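Local structure of aspartate aminotransferase (Plasmodium falciparum, 3K7Y) at residues V13-I16 / L17-A20; K349-G353 / L354-V358. The protein probably catalyses the pyridoxal 5'-phosphate-dependent transfer of an amino group from L-aspartate to 2-oxoglutarate, yielding oxaloacetate and L-glutamate, and works as a homodimer. All blocks are in the same frame, centred on the assembly; numbering follows the deposited sequence.

Contact 1 (13-20) lies near the N-terminus and comes first; contact 2 (349-358) follows more than 300 residues later, yet their centres are 21 Å and their nearest atoms about 7 Å apart, without touching. Contact 1 starts helix 15-23, the first helix of the chain; contact 2 leads from the loop after the long helix 304-335 into strand 355-357, which pairs antiparallel with strand 380-382. Neither belongs to the large mixed sheet. The side chain of I16 lies about 8 Å from a bound pyridoxal phosphate and that of F355 about 6 Å, so remote sequence segments converge around an aminotransferase active site. Only contact 1 is touched by the second subunit.

Contact 1: residues V13-I16 / L17-A20; sequences VDNI and LKTA
The backbone turns into helix 15-23 at D14, whose carbonyl O accepts a hydrogen bond from L17 N at 2.9 Å, three residues on, closing the first turn. D14 holds the N-cap position, but its carboxylate does not cap the helix. With chi1 36°, CG sits between the backbone N and carbonyl carbon, and OD1 comes to 3.6 Å from L17 CB instead of bonding to a helix amide.

The polar link runs along another flank. K18 stretches back in an extended chain beside N15, both side chains pointing the same way, and its NZ donates to N15 OD1 over 2.8 Å. The ammonium stands well above the amide's carbonyl plane, 54° out of it. On the way the extended K18 chain runs past V13 O.

A second return bond comes from T19, whose OG1 donates to N15 O at 3.1 Å, the usual threonine bond to the carbonyl four residues back in a helix. Buried among otherwise more accessible residues, this hydroxyl thus spends its proton on its own helix, while the T19 side chain also touches S35.

Apolar groups complete the turn. V13 CG2 packs on L17 CB at 4.1 Å, and the methyl I16 CG2 meets L17 CD1. I16 and L17 also rest on R283 of the second subunit, to which D14 OD2 makes a long, weak ion pair. D14 at the N-cap position, with its O accepting from L17 N, marks a helix start; here the first helix of a class I aminotransferase begins at the dimer interface, with the I16 side chain about 7 Å from those of the cofactor-binding residues Y132 and N185.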
# COMPACT_ATOMS: atom_id res chain seq x y z
N VAL A 13 1.93 9.63 19.57
CA VAL A 13 1.91 8.33 18.88
C VAL A 13 1.82 7.12 19.84
O VAL A 13 1.82 7.28 21.07
CB VAL A 13 3.12 8.18 17.92
CG1 VAL A 13 2.72 8.54 16.49
CG2 VAL A 13 4.31 9.01 18.40
N ASP A 14 1.73 5.93 19.27
CA ASP A 14 1.68 4.68 20.04
C ASP A 14 2.94 4.47 20.88
O ASP A 14 4.03 4.92 20.49
CB ASP A 14 1.46 3.48 19.10
CG ASP A 14 2.18 3.63 17.75
OD1 ASP A 14 3.06 4.52 17.60
OD2 ASP A 14 1.85 2.85 16.83
N ASN A 15 2.78 3.79 22.02
CA ASN A 15 3.90 3.45 22.91
C ASN A 15 5.15 3.01 22.13
O ASN A 15 6.27 3.37 22.49
CB ASN A 15 3.47 2.32 23.87
CG ASN A 15 2.38 2.75 24.87
OD1 ASN A 15 1.72 3.78 24.71
ND2 ASN A 15 2.19 1.93 25.90
N ILE A 16 4.90 2.28 21.05
CA ILE A 16 5.92 1.65 20.19
C ILE A 16 6.87 2.64 19.48
O ILE A 16 7.96 2.25 19.06
CB ILE A 16 5.20 0.69 19.15
CG1 ILE A 16 5.58 -0.80 19.37
CG2 ILE A 16 5.30 1.21 17.69
CD1 ILE A 16 6.78 -1.31 18.57
N LEU A 17 6.46 3.90 19.36
CA LEU A 17 7.28 4.93 18.70
C LEU A 17 7.95 5.97 19.61
O LEU A 17 9.08 6.37 19.33
CB LEU A 17 6.50 5.62 17.57
CG LEU A 17 6.93 5.25 16.15
CD1 LEU A 17 6.45 3.86 15.76
CD2 LEU A 17 6.47 6.29 15.14
N LYS A 18 7.28 6.41 20.67
CA LYS A 18 7.92 7.28 21.67
C LYS A 18 9.26 6.67 22.07
O LYS A 18 10.21 7.37 22.42
CB LYS A 18 7.08 7.44 22.94
CG LYS A 18 5.57 7.51 22.78
CD LYS A 18 4.89 7.20 24.11
CE LYS A 18 3.39 7.11 23.96
NZ LYS A 18 2.80 6.36 25.10
N THR A 19 9.30 5.33 22.01
CA THR A 19 10.46 4.55 22.40
C THR A 19 11.45 4.43 21.24
O THR A 19 12.65 4.55 21.44
CB THR A 19 10.05 3.13 22.89
OG1 THR A 19 9.05 3.26 23.91
CG2 THR A 19 11.23 2.38 23.46
N ALA A 20 10.93 4.20 20.03
CA ALA A 20 11.77 4.13 18.82
C ALA A 20 12.59 5.41 18.65
O ALA A 20 13.77 5.36 18.30
CB ALA A 20 10.91 3.86 17.58

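Contact 2: residues K349-G353 / L354-V358; sequences KKQRG and LFSFV. With ACT (acetate ion), chain C.
Q351 meets F357 as though its side-chain amide were the peptide of a neighbouring strand: OE1 accepts from F357 N at 3.0 Å, and NE2 returns a bond to F357 O, also 3.0 Å. The two bonds differ in how they meet their acceptors. The second is almost straight (177°), its donor in the carbonyl plane and on a lone pair of F357 O, with that oxygen in the plane of the glutamine amide; in the first, the backbone N stands above the OE1 carbonyl plane, 39° out of it. An extended chain beyond CG brings the amide to the strand, and the double grip fixes which way the amide is flipped. S356 OG adds a weak bond to OE1 at 3.3 Å.

G353, with phi 124°, takes a backbone conformation for which glycine is suited. The motif is a glycine-containing turn leading into the edge of a two-stranded antiparallel sheet, 355-357 with 380-382, backed by helix 304-335. R325 of that helix bonds to both G353 O and F355 O.

L354 CB lies 4.2 Å above the centre of the F355 ring, which makes a cation-pi contact with R380 and touches N185, a cofactor-binding residue. R352 folds back so that NH2 bonds to Q351 O at 3.2 Å. At the start of segment 349-353, K349 NZ makes a weak 3.1 Å bond to OXT of an acetate, probably from the crystallisation liquor.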
# COMPACT_ATOMS: atom_id res chain seq x y z
N LYS A 349 8.91 -18.61 31.10
CA LYS A 349 9.54 -19.48 30.11
C LYS A 349 8.50 -20.22 29.26
O LYS A 349 8.74 -20.46 28.08
CB LYS A 349 10.49 -20.47 30.78
CG LYS A 349 11.64 -19.85 31.57
CD LYS A 349 12.05 -20.80 32.69
CE LYS A 349 13.39 -20.43 33.30
NZ LYS A 349 13.59 -21.05 34.65
N LYS A 350 7.36 -20.57 29.86
CA LYS A 350 6.19 -21.07 29.13
C LYS A 350 5.96 -20.28 27.85
O LYS A 350 5.68 -20.85 26.79
CB LYS A 350 4.91 -20.97 29.99
CG LYS A 350 4.85 -21.82 31.27
CD LYS A 350 5.59 -21.19 32.45
CE LYS A 350 6.17 -22.25 33.40
NZ LYS A 350 5.26 -22.68 34.52
N GLN A 351 6.10 -18.96 27.96
CA GLN A 351 5.87 -18.00 26.86
C GLN A 351 6.54 -18.35 25.53
O GLN A 351 7.55 -19.06 25.50
CB GLN A 351 6.26 -16.59 27.31
CG GLN A 351 5.22 -15.95 28.19
CD GLN A 351 5.64 -14.61 28.74
OE1 GLN A 351 6.80 -14.18 28.63
NE2 GLN A 351 4.69 -13.93 29.37
N ARG A 352 5.98 -17.84 24.43
CA ARG A 352 6.46 -18.18 23.11
C ARG A 352 6.19 -17.09 22.12
O ARG A 352 5.18 -16.41 22.21
CB ARG A 352 5.79 -19.46 22.63
CG ARG A 352 6.78 -20.47 22.12
CD ARG A 352 7.74 -20.82 23.22
NE ARG A 352 7.87 -22.25 23.42
CZ ARG A 352 8.40 -22.78 24.51
NH1 ARG A 352 8.50 -24.09 24.61
NH2 ARG A 352 8.84 -22.01 25.49
N GLY A 353 7.08 -16.96 21.15
CA GLY A 353 6.98 -15.94 20.11
C GLY A 353 8.26 -15.11 20.09
O GLY A 353 9.29 -15.52 20.63
N LEU A 354 8.16 -13.92 19.50
CA LEU A 354 9.29 -13.02 19.37
C LEU A 354 9.59 -12.29 20.69
O LEU A 354 10.72 -11.82 20.90
CB LEU A 354 8.95 -12.01 18.28
CG LEU A 354 9.92 -11.71 17.13
CD1 LEU A 354 9.13 -11.41 15.88
CD2 LEU A 354 10.85 -10.54 17.44
N PHE A 355 8.58 -12.20 21.56
CA PHE A 355 8.72 -11.47 22.82
C PHE A 355 8.55 -12.31 24.09
O PHE A 355 8.14 -13.47 24.04
CB PHE A 355 7.70 -10.32 22.93
CG PHE A 355 7.51 -9.53 21.67
CD1 PHE A 355 8.44 -8.59 21.28
CD2 PHE A 355 6.38 -9.72 20.89
CE1 PHE A 355 8.24 -7.87 20.10
CE2 PHE A 355 6.18 -9.01 19.73
CZ PHE A 355 7.10 -8.09 19.34
N SER A 356 8.88 -11.70 25.22
CA SER A 356 8.34 -12.14 26.50
C SER A 356 7.53 -10.98 27.06
O SER A 356 7.74 -9.83 26.66
CB SER A 356 9.44 -12.58 27.45
OG SER A 356 9.75 -13.95 27.27
N PHE A 357 6.60 -11.28 27.96
CA PHE A 357 5.71 -10.27 28.53
C PHE A 357 5.79 -10.35 30.05
O PHE A 357 5.33 -11.33 30.65
CB PHE A 357 4.29 -10.52 28.03
CG PHE A 357 3.29 -9.45 28.42
CD1 PHE A 357 3.57 -8.10 28.25
CD2 PHE A 357 2.03 -9.81 28.91
CE1 PHE A 357 2.63 -7.13 28.60
CE2 PHE A 357 1.09 -8.85 29.26
CZ PHE A 357 1.39 -7.51 29.11
N VAL A 358 6.38 -9.33 30.67
CA VAL A 358 6.58 -9.31 32.11
C VAL A 358 5.90 -8.07 32.71
O VAL A 358 6.55 -7.03 32.88
CB VAL A 358 8.11 -9.30 32.46
CG1 VAL A 358 8.37 -9.38 33.97
CG2 VAL A 358 8.82 -10.44 31.75
C ACT C . 14.90 -23.85 33.53
O ACT C . 15.20 -24.15 34.71
OXT ACT C . 15.49 -22.86 33.04
CH3 ACT C . 13.87 -24.62 32.75